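Local structure of actinorhodin polyketide putative beta-ketoacyl synthase 2 (Streptomyces coelicolor A3, 1TQY) at residues G17-P21 against N22-L26; T352-M355 against S356-E359; W89-D93 against A94-P98; P74-D77 against P78-L82; V333-T337 against T338-Y342. The protein is the chain length factor of actinorhodin biosynthesis, a ketosynthase-like subunit that probably pairs with the true ketosynthase and influences polyketide chain length. One frame throughout, in Å; residues are numbered along the deposited sequence.

How the contacts relate
Contact 1, the hairpin 17-26, is the hub, since each of the other four touches it. L26 CD2 lies 4.0 Å from M355 SD of contact 2, L24 CD2 lies 3.5 Å from W89 CH2 of contact 3, and V19 CG1 lies 3.7 Å from L82 O of contact 4. Toward contact 5, N22 OD1 comes within 3.3 Å of T338 CG2. Contacts 3 and 4 are the two ends of helix 78-93, their centres about 21 Å apart. Contact 5 precedes helix 345-359, which carries contact 2, and P334 CG meets T352 CG2 at 3.9 Å. The sodium ion is bound in contact 1, about 9 Å from the T338 side chain.

Contact 1 (G17-P21 against N22-L26); sequences GVVAP and NGLGL. With NA (sodium ion), chain K.
V18 presses its CG2 methyl against the backbone where the returning strand passes into helix 26-34, 3.1 Å from G25 C and almost as near to L26 N, a tight fit. Its first torsion of -42° falls short of the staggered value and sets CG2 between the backbone N and the carbonyl carbon; CG1, on the side away from that carbonyl carbon, meets L26 CG at 4.3 Å. Water 1 bridges here, accepting from V18 N and from L26 N. One residue on, V19 CG1 touches L24 CD2 at 3.9 Å on the other side of the hairpin, the two side chains meeting at a slant. L24 reaches there with a strained first torsion of -126°.

The backbone is a tight two-residue beta hairpin joining strands 11-20 and 23-24. V19 and L24 form the non-hydrogen-bonded antiparallel pair, and A20 and G23 the hydrogen-bonded one, with A20 N to G23 O at 3.1 Å and G23 N to A20 O at 2.9 Å. P21 and N22 occupy the corners of a type I turn. G25 N gives V18 O a further, weak bond, and G25 is the N-cap residue of helix 26-34.

N22, with chi1 at 60°, turns its amide back along the hairpin toward A20, so that OD1 rests 3.5 Å from A20 CB. OD1 is buried with no polar partner in the model, whereas ND2 bonds R37 O. At the turn P21 directs its carbonyl outward, and its O binds the sodium ion at 2.3 Å; Q58 O and waters complete the site, one of the waters at a long distance.

Contact 2 (T352-M355 against S356-E359); sequences TALM and SLRE
S356 grips T352 O twice: OG donates over 2.9 Å and the backbone N over 3.1 Å, the two donors arriving from opposite faces of the carbonyl plane. A chi1 of -65° turns OG back toward the preceding turn of the helix, which makes the second bond possible; the hydroxyl also has a weak bond with A363 N. T352 directs its own OG1 at Y29 OH. Next, L357 N bonds A353 O at 2.9 Å, with the side chain running over that same oxygen before CD1 comes to 4.5 Å from L354 CD2, a loose apolar touch. These i to i+4 bonds are the regular alpha-helical pattern in the last turns of helix 345-359, whose L354 and L357 face strand 402-410 while M355 and S356 face W30 of helix 26-34.

R358 N continues the series to L354 O at 2.8 Å. The arginine side chain, bent at chi3 (63°), lies alongside M355 and points the same way. The methionine methyl is modelled over one guanidinium face but too close to be trusted, so its exact position is doubtful. E359 follows with its N on M355 O at 2.8 Å. Its OE1 receives R358 NH2 at 3.2 Å on the syn side of the carboxylate, 19° out of plane, forming a salt bridge between neighbours in sequence; a weak bond from R358 NE to the same oxygen adds to it.

Contact 3 (W89-D93 against A94-P98); sequences WALQD and AKADP
A90 and A94 make the last regular bond of helix 78-93, with A94 N to A90 O at 3.1 Å, just before a Schellman motif ends the helix. L91 supplies the long bond of that motif: its O receives A96 N at 2.9 Å, with a nearly straight N-H...O angle of 166°. K95, at positive phi, reverses the chain so that this bond can close. The L91 side chain also contributes. CD2 lies 4.2 Å from A96 CB, the apolar contact commonly found across this motif, and CD1 meets P98 CG at 3.7 Å, the leucine slanting across the proline ring. H156 and M158 pack against both L91 and P98, and V243 of strand 238-246 packs on A90 and L91.

Q92 provides the shorter bond, weak at 3.1 Å from K95 N to its O. The lysine chain, bent at chi2, folds back over the same carbonyl, with CD 3.3 Å from Q92 O. D93, the last helical residue, has CG anti to its N and beside its carbonyl carbon (chi1 178°), and from there OD1 accepts from both Y259 OH and V16 N.

Contact 4 (P74-D77 against P78-L82); sequences PQTD and PSTRL
An Asx turn caps the amino end of helix 78-93, D77 being the N-cap and S79 the residue whose amide it captures. S79 N reaches D77 OD2 at 2.9 Å from above the carboxylate, and S79 OG reaches the same oxygen at 2.8 Å on its anti side, and the two donors arrive from opposite faces of the plane. A chi1 of 179° swings the D77 carboxylate forward over the first turn. The other oxygen, OD1, accepts from F119 N, which should further fix its rotation. P78 follows the cap at the first helical position, where no amide hydrogen is needed, and R81 N closes the first turn onto D77 O at 3.1 Å.

Ahead of the cap, T76 receives R81. The arginine, extended from CG to NE, turns the edge of its guanidinium toward the threonine, and NE donates to OG1 over 3.0 Å, only 7° out of the guanidinium plane. OG1 is also bonded to L72 O, and R81 NH2 to L73 O, so arginine and threonine together tie the incoming loop to the helix. T76 CG2 meets T80 CG2 at 3.9 Å, the side chains crossing nearly at right angles, while water 5 links D77 N with T80 OG1, itself bonded to N148.

Contact 5 (V333-T337 against T338-Y342); sequences VPKTT and TGRLY
The carbonyl of K335 takes two backbone donors as the 3-10 segment 334-337 ends: T338 N at 3.0 Å, well above the carbonyl plane, and G339 N at 2.7 Å, close to the direction of the C=O bond. T338 CG2 packs beside T337 OG1 at 3.7 Å, each threonine having its hydroxyl at a chi1 near 60°. From there T337 OG1 donates to P334 O over 2.8 Å, and T337 N reaches that oxygen from the opposite face of its plane. T338 OG1 instead serves the stretch ahead, bonding G339 O at 2.9 Å in the carbonyl plane on a lone pair, and lies 3.9 Å from K335 CB.

K335 and R340 cross at a slant, K335 CD 4.0 Å from R340 NH1. The lysine chain bends at both chi3 (64°) and chi4, curling its amino group round to a salt bridge with D349 and a bond to D305 O; R340, bent at chi3, sends NH2 to D305 OD1. Acidic partners thus receive both basic ends, whose nitrogens NZ and NH1 remain 5.0 Å apart. Beyond, Y342 packs on an aromatic side chain of the partner subunit. The sequence K335-T336-T337-T338-G339-R340 probably corresponds to the KSxxGH motif of the thiolase-fold ketosynthases, keeping the lysine and glycine but having threonine for serine and arginine where the active-site histidine would stand, consistent with a chain length factor.

Contact 1 (G17-P21 against N22-L26)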
# COMPACT_ATOMS: atom_id res chain seq x y z
N GLY B 17 -0.85 -21.04 -2.10
CA GLY B 17 -1.57 -21.29 -0.87
C GLY B 17 -2.94 -20.63 -0.97
O GLY B 17 -3.03 -19.41 -1.10
N VAL B 18 -4.00 -21.42 -0.92
CA VAL B 18 -5.32 -20.82 -1.04
C VAL B 18 -6.24 -20.99 0.15
O VAL B 18 -6.33 -22.06 0.75
CB VAL B 18 -6.06 -21.31 -2.31
CG1 VAL B 18 -5.10 -21.36 -3.50
CG2 VAL B 18 -6.71 -22.63 -2.08
N VAL B 19 -6.90 -19.90 0.50
CA VAL B 19 -7.87 -19.88 1.58
C VAL B 19 -9.13 -19.25 0.97
O VAL B 19 -9.23 -18.03 0.83
CB VAL B 19 -7.33 -19.05 2.79
CG1 VAL B 19 -6.14 -19.77 3.42
CG2 VAL B 19 -6.89 -17.66 2.35
N ALA B 20 -10.07 -20.11 0.59
CA ALA B 20 -11.31 -19.65 -0.05
C ALA B 20 -12.61 -20.14 0.58
O ALA B 20 -12.65 -21.19 1.20
CB ALA B 20 -11.27 -20.04 -1.52
N PRO B 21 -13.69 -19.37 0.39
CA PRO B 21 -15.00 -19.73 0.94
C PRO B 21 -15.49 -21.11 0.52
O PRO B 21 -16.32 -21.71 1.19
CB PRO B 21 -15.92 -18.61 0.44
CG PRO B 21 -14.99 -17.43 0.36
CD PRO B 21 -13.76 -18.05 -0.27
N ASN B 22 -14.97 -21.63 -0.60
CA ASN B 22 -15.39 -22.96 -1.05
C ASN B 22 -14.26 -23.98 -0.94
O ASN B 22 -14.32 -25.05 -1.54
CB ASN B 22 -15.93 -22.90 -2.48
CG ASN B 22 -14.92 -22.38 -3.48
OD1 ASN B 22 -13.95 -21.71 -3.10
ND2 ASN B 22 -15.15 -22.66 -4.76
N GLY B 23 -13.23 -23.65 -0.16
CA GLY B 23 -12.13 -24.59 0.00
C GLY B 23 -10.89 -24.09 0.72
O GLY B 23 -10.19 -23.20 0.24
N LEU B 24 -10.61 -24.67 1.89
CA LEU B 24 -9.44 -24.31 2.68
C LEU B 24 -8.27 -25.13 2.16
O LEU B 24 -8.05 -26.25 2.61
CB LEU B 24 -9.64 -24.63 4.17
CG LEU B 24 -9.43 -23.50 5.18
CD1 LEU B 24 -9.36 -24.11 6.57
CD2 LEU B 24 -8.18 -22.72 4.89
N GLY B 25 -7.53 -24.56 1.23
CA GLY B 25 -6.41 -25.28 0.66
C GLY B 25 -6.67 -25.50 -0.82
O GLY B 25 -7.82 -25.62 -1.23
N LEU B 26 -5.60 -25.54 -1.60
CA LEU B 26 -5.69 -25.72 -3.04
C LEU B 26 -6.57 -26.88 -3.49
O LEU B 26 -7.49 -26.68 -4.28
CB LEU B 26 -4.29 -25.92 -3.61
CG LEU B 26 -3.89 -25.27 -4.95
CD1 LEU B 26 -2.77 -26.13 -5.53
CD2 LEU B 26 -5.06 -25.20 -5.92
NA NA K . -17.86 -21.34 2.80
O HOH W 1 -3.13 -24.41 -0.41
O HOH W 2 -19.12 -23.13 2.00
O HOH W 3 -20.42 -20.25 3.88
O HOH W 4 -16.66 -22.36 3.91

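Contact 2 (T352-M355 against S356-E359)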
# COMPACT_ATOMS: atom_id res chain seq x y z
N THR B 352 -6.10 -19.96 -9.95
CA THR B 352 -7.10 -20.72 -10.70
C THR B 352 -6.67 -20.86 -12.16
O THR B 352 -6.83 -21.94 -12.75
CB THR B 352 -8.47 -20.04 -10.58
OG1 THR B 352 -8.74 -19.78 -9.20
CG2 THR B 352 -9.56 -20.93 -11.13
N ALA B 353 -6.10 -19.80 -12.73
CA ALA B 353 -5.63 -19.83 -14.12
C ALA B 353 -4.45 -20.80 -14.29
O ALA B 353 -4.45 -21.61 -15.22
CB ALA B 353 -5.22 -18.43 -14.55
N LEU B 354 -3.47 -20.71 -13.40
CA LEU B 354 -2.30 -21.60 -13.48
C LEU B 354 -2.71 -23.07 -13.42
O LEU B 354 -2.14 -23.92 -14.11
CB LEU B 354 -1.31 -21.28 -12.33
CG LEU B 354 -0.57 -19.95 -12.50
CD1 LEU B 354 0.09 -19.51 -11.20
CD2 LEU B 354 0.45 -20.11 -13.61
N MET B 355 -3.71 -23.35 -12.60
CA MET B 355 -4.23 -24.70 -12.44
C MET B 355 -4.91 -25.17 -13.71
O MET B 355 -4.89 -26.36 -14.05
CB MET B 355 -5.21 -24.75 -11.27
CG MET B 355 -4.54 -24.77 -9.91
SD MET B 355 -3.83 -26.40 -9.55
CE MET B 355 -2.29 -26.28 -10.35
N SER B 356 -5.54 -24.23 -14.40
CA SER B 356 -6.23 -24.54 -15.64
C SER B 356 -5.16 -24.89 -16.67
O SER B 356 -5.29 -25.87 -17.40
CB SER B 356 -7.04 -23.32 -16.09
OG SER B 356 -8.07 -23.05 -15.16
N LEU B 357 -4.09 -24.11 -16.70
CA LEU B 357 -3.00 -24.37 -17.63
C LEU B 357 -2.35 -25.71 -17.33
O LEU B 357 -2.06 -26.49 -18.24
CB LEU B 357 -1.95 -23.27 -17.54
CG LEU B 357 -2.43 -21.86 -17.85
CD1 LEU B 357 -1.28 -20.91 -17.68
CD2 LEU B 357 -3.01 -21.79 -19.25
N ARG B 358 -2.13 -25.99 -16.05
CA ARG B 358 -1.50 -27.23 -15.65
C ARG B 358 -2.37 -28.45 -15.92
O ARG B 358 -1.89 -29.46 -16.44
CB ARG B 358 -1.13 -27.20 -14.17
CG ARG B 358 -0.00 -28.16 -13.85
CD ARG B 358 0.22 -28.30 -12.37
NE ARG B 358 -0.94 -28.87 -11.70
CZ ARG B 358 -1.01 -29.11 -10.40
NH1 ARG B 358 0.02 -28.82 -9.62
NH2 ARG B 358 -2.11 -29.63 -9.87
N GLU B 359 -3.65 -28.35 -15.57
CA GLU B 359 -4.61 -29.44 -15.75
C GLU B 359 -5.20 -29.55 -17.15
O GLU B 359 -5.99 -30.46 -17.42
CB GLU B 359 -5.76 -29.30 -14.75
CG GLU B 359 -5.72 -30.31 -13.62
CD GLU B 359 -4.46 -30.19 -12.79
OE1 GLU B 359 -4.23 -29.09 -12.22
OE2 GLU B 359 -3.70 -31.17 -12.71

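Contact 3 (W89-D93 against A94-P98)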
# COMPACT_ATOMS: atom_id res chain seq x y z
N TRP B 89 1.49 -22.46 3.74
CA TRP B 89 1.16 -23.52 2.77
C TRP B 89 1.84 -23.31 1.42
O TRP B 89 2.25 -24.27 0.76
CB TRP B 89 -0.37 -23.60 2.55
CG TRP B 89 -1.11 -24.20 3.70
CD1 TRP B 89 -0.58 -24.93 4.72
CD2 TRP B 89 -2.53 -24.15 3.93
NE1 TRP B 89 -1.58 -25.34 5.58
CE2 TRP B 89 -2.79 -24.88 5.12
CE3 TRP B 89 -3.61 -23.57 3.25
CZ2 TRP B 89 -4.08 -25.03 5.65
CZ3 TRP B 89 -4.90 -23.73 3.77
CH2 TRP B 89 -5.12 -24.45 4.96
N ALA B 90 1.96 -22.05 1.01
CA ALA B 90 2.59 -21.73 -0.27
C ALA B 90 4.09 -22.05 -0.23
O ALA B 90 4.64 -22.61 -1.19
CB ALA B 90 2.38 -20.25 -0.59
N LEU B 91 4.75 -21.71 0.87
CA LEU B 91 6.17 -21.98 1.03
C LEU B 91 6.48 -23.47 1.06
O LEU B 91 7.50 -23.91 0.52
CB LEU B 91 6.72 -21.32 2.30
CG LEU B 91 7.00 -19.81 2.22
CD1 LEU B 91 7.38 -19.27 3.61
CD2 LEU B 91 8.14 -19.57 1.23
N GLN B 92 5.62 -24.28 1.68
CA GLN B 92 5.91 -25.70 1.68
C GLN B 92 5.44 -26.38 0.39
O GLN B 92 5.93 -27.46 0.05
CB GLN B 92 5.32 -26.39 2.92
CG GLN B 92 3.84 -26.30 3.08
CD GLN B 92 3.39 -26.78 4.46
OE1 GLN B 92 2.64 -27.75 4.58
NE2 GLN B 92 3.85 -26.10 5.50
N ASP B 93 4.52 -25.75 -0.33
CA ASP B 93 4.04 -26.31 -1.59
C ASP B 93 5.20 -26.21 -2.58
O ASP B 93 5.38 -27.07 -3.45
CB ASP B 93 2.86 -25.49 -2.12
CG ASP B 93 2.33 -26.00 -3.46
OD1 ASP B 93 1.89 -25.16 -4.27
OD2 ASP B 93 2.35 -27.23 -3.71
N ALA B 94 6.00 -25.16 -2.42
CA ALA B 94 7.15 -24.92 -3.27
C ALA B 94 8.39 -25.62 -2.72
O ALA B 94 9.47 -25.52 -3.30
CB ALA B 94 7.42 -23.42 -3.37
N LYS B 95 8.24 -26.31 -1.60
CA LYS B 95 9.37 -26.98 -1.00
C LYS B 95 10.48 -25.97 -0.74
O LYS B 95 11.65 -26.24 -1.04
CB LYS B 95 9.89 -28.08 -1.93
CG LYS B 95 9.34 -29.46 -1.65
CD LYS B 95 7.83 -29.48 -1.72
CE LYS B 95 7.28 -30.79 -1.17
NZ LYS B 95 7.89 -31.96 -1.86
N ALA B 96 10.12 -24.80 -0.22
CA ALA B 96 11.11 -23.77 0.06
C ALA B 96 11.26 -23.62 1.57
O ALA B 96 10.28 -23.47 2.29
CB ALA B 96 10.69 -22.44 -0.56
N ASP B 97 12.50 -23.66 2.04
CA ASP B 97 12.78 -23.53 3.47
C ASP B 97 13.44 -22.19 3.77
O ASP B 97 14.64 -22.03 3.54
CB ASP B 97 13.69 -24.66 3.93
CG ASP B 97 14.03 -24.57 5.41
OD1 ASP B 97 14.89 -25.36 5.86
OD2 ASP B 97 13.45 -23.71 6.11
N PRO B 98 12.68 -21.22 4.29
CA PRO B 98 13.18 -19.88 4.63
C PRO B 98 14.44 -19.92 5.50
O PRO B 98 15.30 -19.06 5.40
CB PRO B 98 12.01 -19.25 5.36
CG PRO B 98 10.82 -19.90 4.75
CD PRO B 98 11.25 -21.34 4.64

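Contact 4 (P74-D77 against P78-L82)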
# COMPACT_ATOMS: atom_id res chain seq x y z
N PRO B 74 -3.71 -13.48 19.68
CA PRO B 74 -4.13 -12.23 20.34
C PRO B 74 -3.92 -10.96 19.52
O PRO B 74 -4.65 -9.99 19.66
CB PRO B 74 -3.26 -12.18 21.60
CG PRO B 74 -2.75 -13.57 21.77
CD PRO B 74 -2.58 -14.09 20.39
N GLN B 75 -2.91 -10.98 18.66
CA GLN B 75 -2.55 -9.80 17.87
C GLN B 75 -2.91 -9.84 16.39
O GLN B 75 -2.57 -8.92 15.64
CB GLN B 75 -1.04 -9.55 17.99
CG GLN B 75 -0.17 -10.70 17.45
CD GLN B 75 1.31 -10.39 17.47
OE1 GLN B 75 1.96 -10.43 18.52
NE2 GLN B 75 1.87 -10.08 16.31
N THR B 76 -3.62 -10.87 15.96
CA THR B 76 -3.98 -10.98 14.56
C THR B 76 -5.47 -10.94 14.26
O THR B 76 -6.30 -11.51 14.98
CB THR B 76 -3.38 -12.25 13.95
OG1 THR B 76 -3.75 -13.37 14.75
CG2 THR B 76 -1.87 -12.13 13.89
N ASP B 77 -5.79 -10.24 13.17
CA ASP B 77 -7.15 -10.08 12.68
C ASP B 77 -7.47 -11.34 11.88
O ASP B 77 -6.55 -12.07 11.48
CB ASP B 77 -7.20 -8.86 11.74
CG ASP B 77 -8.58 -8.63 11.14
OD1 ASP B 77 -9.43 -8.06 11.86
OD2 ASP B 77 -8.81 -9.02 9.97
N PRO B 78 -8.76 -11.61 11.63
CA PRO B 78 -9.06 -12.82 10.85
C PRO B 78 -8.33 -12.83 9.51
O PRO B 78 -7.80 -13.87 9.09
CB PRO B 78 -10.57 -12.73 10.66
CG PRO B 78 -11.01 -12.14 11.94
CD PRO B 78 -9.98 -11.05 12.22
N SER B 79 -8.29 -11.68 8.84
CA SER B 79 -7.61 -11.60 7.54
C SER B 79 -6.13 -12.00 7.64
O SER B 79 -5.63 -12.73 6.80
CB SER B 79 -7.69 -10.17 6.98
OG SER B 79 -7.01 -9.26 7.81
N THR B 80 -5.44 -11.52 8.67
CA THR B 80 -4.02 -11.85 8.81
C THR B 80 -3.76 -13.33 9.09
O THR B 80 -2.78 -13.91 8.61
CB THR B 80 -3.38 -10.98 9.90
OG1 THR B 80 -3.53 -9.60 9.54
CG2 THR B 80 -1.90 -11.30 10.04
N ARG B 81 -4.64 -13.95 9.87
CA ARG B 81 -4.48 -15.37 10.19
C ARG B 81 -4.62 -16.21 8.94
O ARG B 81 -3.91 -17.21 8.75
CB ARG B 81 -5.52 -15.79 11.23
CG ARG B 81 -5.38 -15.02 12.52
CD ARG B 81 -6.53 -15.35 13.42
NE ARG B 81 -6.46 -14.70 14.73
CZ ARG B 81 -7.37 -14.88 15.67
NH1 ARG B 81 -8.41 -15.68 15.43
NH2 ARG B 81 -7.26 -14.26 16.84
N LEU B 82 -5.54 -15.80 8.07
CA LEU B 82 -5.75 -16.50 6.82
C LEU B 82 -4.52 -16.33 5.92
O LEU B 82 -4.06 -17.28 5.29
CB LEU B 82 -7.01 -15.96 6.13
CG LEU B 82 -8.30 -16.36 6.85
CD1 LEU B 82 -9.43 -15.42 6.48
CD2 LEU B 82 -8.63 -17.79 6.51
O HOH W 5 -4.02 -8.24 12.07

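Contact 5 (V333-T337 against T338-Y342)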
# COMPACT_ATOMS: atom_id res chain seq x y z
N VAL B 333 -15.20 -16.83 -15.33
CA VAL B 333 -15.22 -16.10 -14.07
C VAL B 333 -15.45 -17.07 -12.91
O VAL B 333 -16.56 -17.16 -12.38
CB VAL B 333 -16.34 -15.02 -14.09
CG1 VAL B 333 -16.34 -14.22 -12.80
CG2 VAL B 333 -16.14 -14.10 -15.29
N PRO B 334 -14.41 -17.82 -12.51
CA PRO B 334 -14.57 -18.77 -11.41
C PRO B 334 -14.92 -18.12 -10.07
O PRO B 334 -15.51 -18.76 -9.21
CB PRO B 334 -13.22 -19.48 -11.38
CG PRO B 334 -12.77 -19.42 -12.82
CD PRO B 334 -13.10 -17.99 -13.16
N LYS B 335 -14.59 -16.84 -9.90
CA LYS B 335 -14.89 -16.18 -8.64
C LYS B 335 -16.38 -16.21 -8.31
O LYS B 335 -16.79 -15.81 -7.22
CB LYS B 335 -14.37 -14.73 -8.62
CG LYS B 335 -14.93 -13.82 -9.70
CD LYS B 335 -14.49 -12.37 -9.46
CE LYS B 335 -12.97 -12.20 -9.58
NZ LYS B 335 -12.49 -12.43 -11.00
N THR B 336 -17.20 -16.69 -9.24
CA THR B 336 -18.63 -16.80 -8.98
C THR B 336 -18.82 -17.83 -7.86
O THR B 336 -19.85 -17.85 -7.19
CB THR B 336 -19.40 -17.28 -10.23
OG1 THR B 336 -18.72 -18.40 -10.82
CG2 THR B 336 -19.51 -16.16 -11.26
N THR B 337 -17.81 -18.68 -7.65
CA THR B 337 -17.89 -19.68 -6.60
C THR B 337 -17.37 -19.18 -5.25
O THR B 337 -17.58 -19.84 -4.23
CB THR B 337 -17.09 -20.96 -6.95
OG1 THR B 337 -15.71 -20.63 -7.15
CG2 THR B 337 -17.64 -21.61 -8.20
N THR B 338 -16.70 -18.03 -5.24
CA THR B 338 -16.14 -17.49 -4.00
C THR B 338 -16.61 -16.11 -3.58
O THR B 338 -16.62 -15.78 -2.39
CB THR B 338 -14.60 -17.39 -4.08
OG1 THR B 338 -14.25 -16.41 -5.07
CG2 THR B 338 -14.00 -18.72 -4.46
N GLY B 339 -17.01 -15.29 -4.55
CA GLY B 339 -17.41 -13.94 -4.25
C GLY B 339 -16.16 -13.12 -4.52
O GLY B 339 -15.12 -13.69 -4.86
N ARG B 340 -16.25 -11.79 -4.40
CA ARG B 340 -15.10 -10.93 -4.65
C ARG B 340 -14.29 -10.82 -3.35
O ARG B 340 -14.81 -10.38 -2.33
CB ARG B 340 -15.55 -9.54 -5.11
CG ARG B 340 -16.25 -9.52 -6.48
CD ARG B 340 -16.50 -8.10 -7.00
NE ARG B 340 -15.29 -7.38 -7.41
CZ ARG B 340 -14.65 -7.55 -8.57
NH1 ARG B 340 -15.10 -8.44 -9.45
NH2 ARG B 340 -13.58 -6.83 -8.85
N LEU B 341 -13.02 -11.21 -3.42
CA LEU B 341 -12.17 -11.20 -2.24
C LEU B 341 -11.24 -9.99 -2.17
O LEU B 341 -10.25 -9.99 -1.44
CB LEU B 341 -11.36 -12.50 -2.17
CG LEU B 341 -12.14 -13.80 -2.47
CD1 LEU B 341 -11.16 -14.95 -2.37
CD2 LEU B 341 -13.32 -14.01 -1.49
N TYR B 342 -11.55 -8.96 -2.95
CA TYR B 342 -10.77 -7.73 -2.93
C TYR B 342 -9.29 -7.97 -3.21
O TYR B 342 -8.93 -8.36 -4.32
CB TYR B 342 -10.98 -7.04 -1.57
CG TYR B 342 -12.43 -6.70 -1.30
CD1 TYR B 342 -13.08 -5.70 -2.02
CD2 TYR B 342 -13.18 -7.41 -0.35
CE1 TYR B 342 -14.44 -5.42 -1.82
CE2 TYR B 342 -14.53 -7.14 -0.15
CZ TYR B 342 -15.16 -6.15 -0.89
OH TYR B 342 -16.50 -5.91 -0.71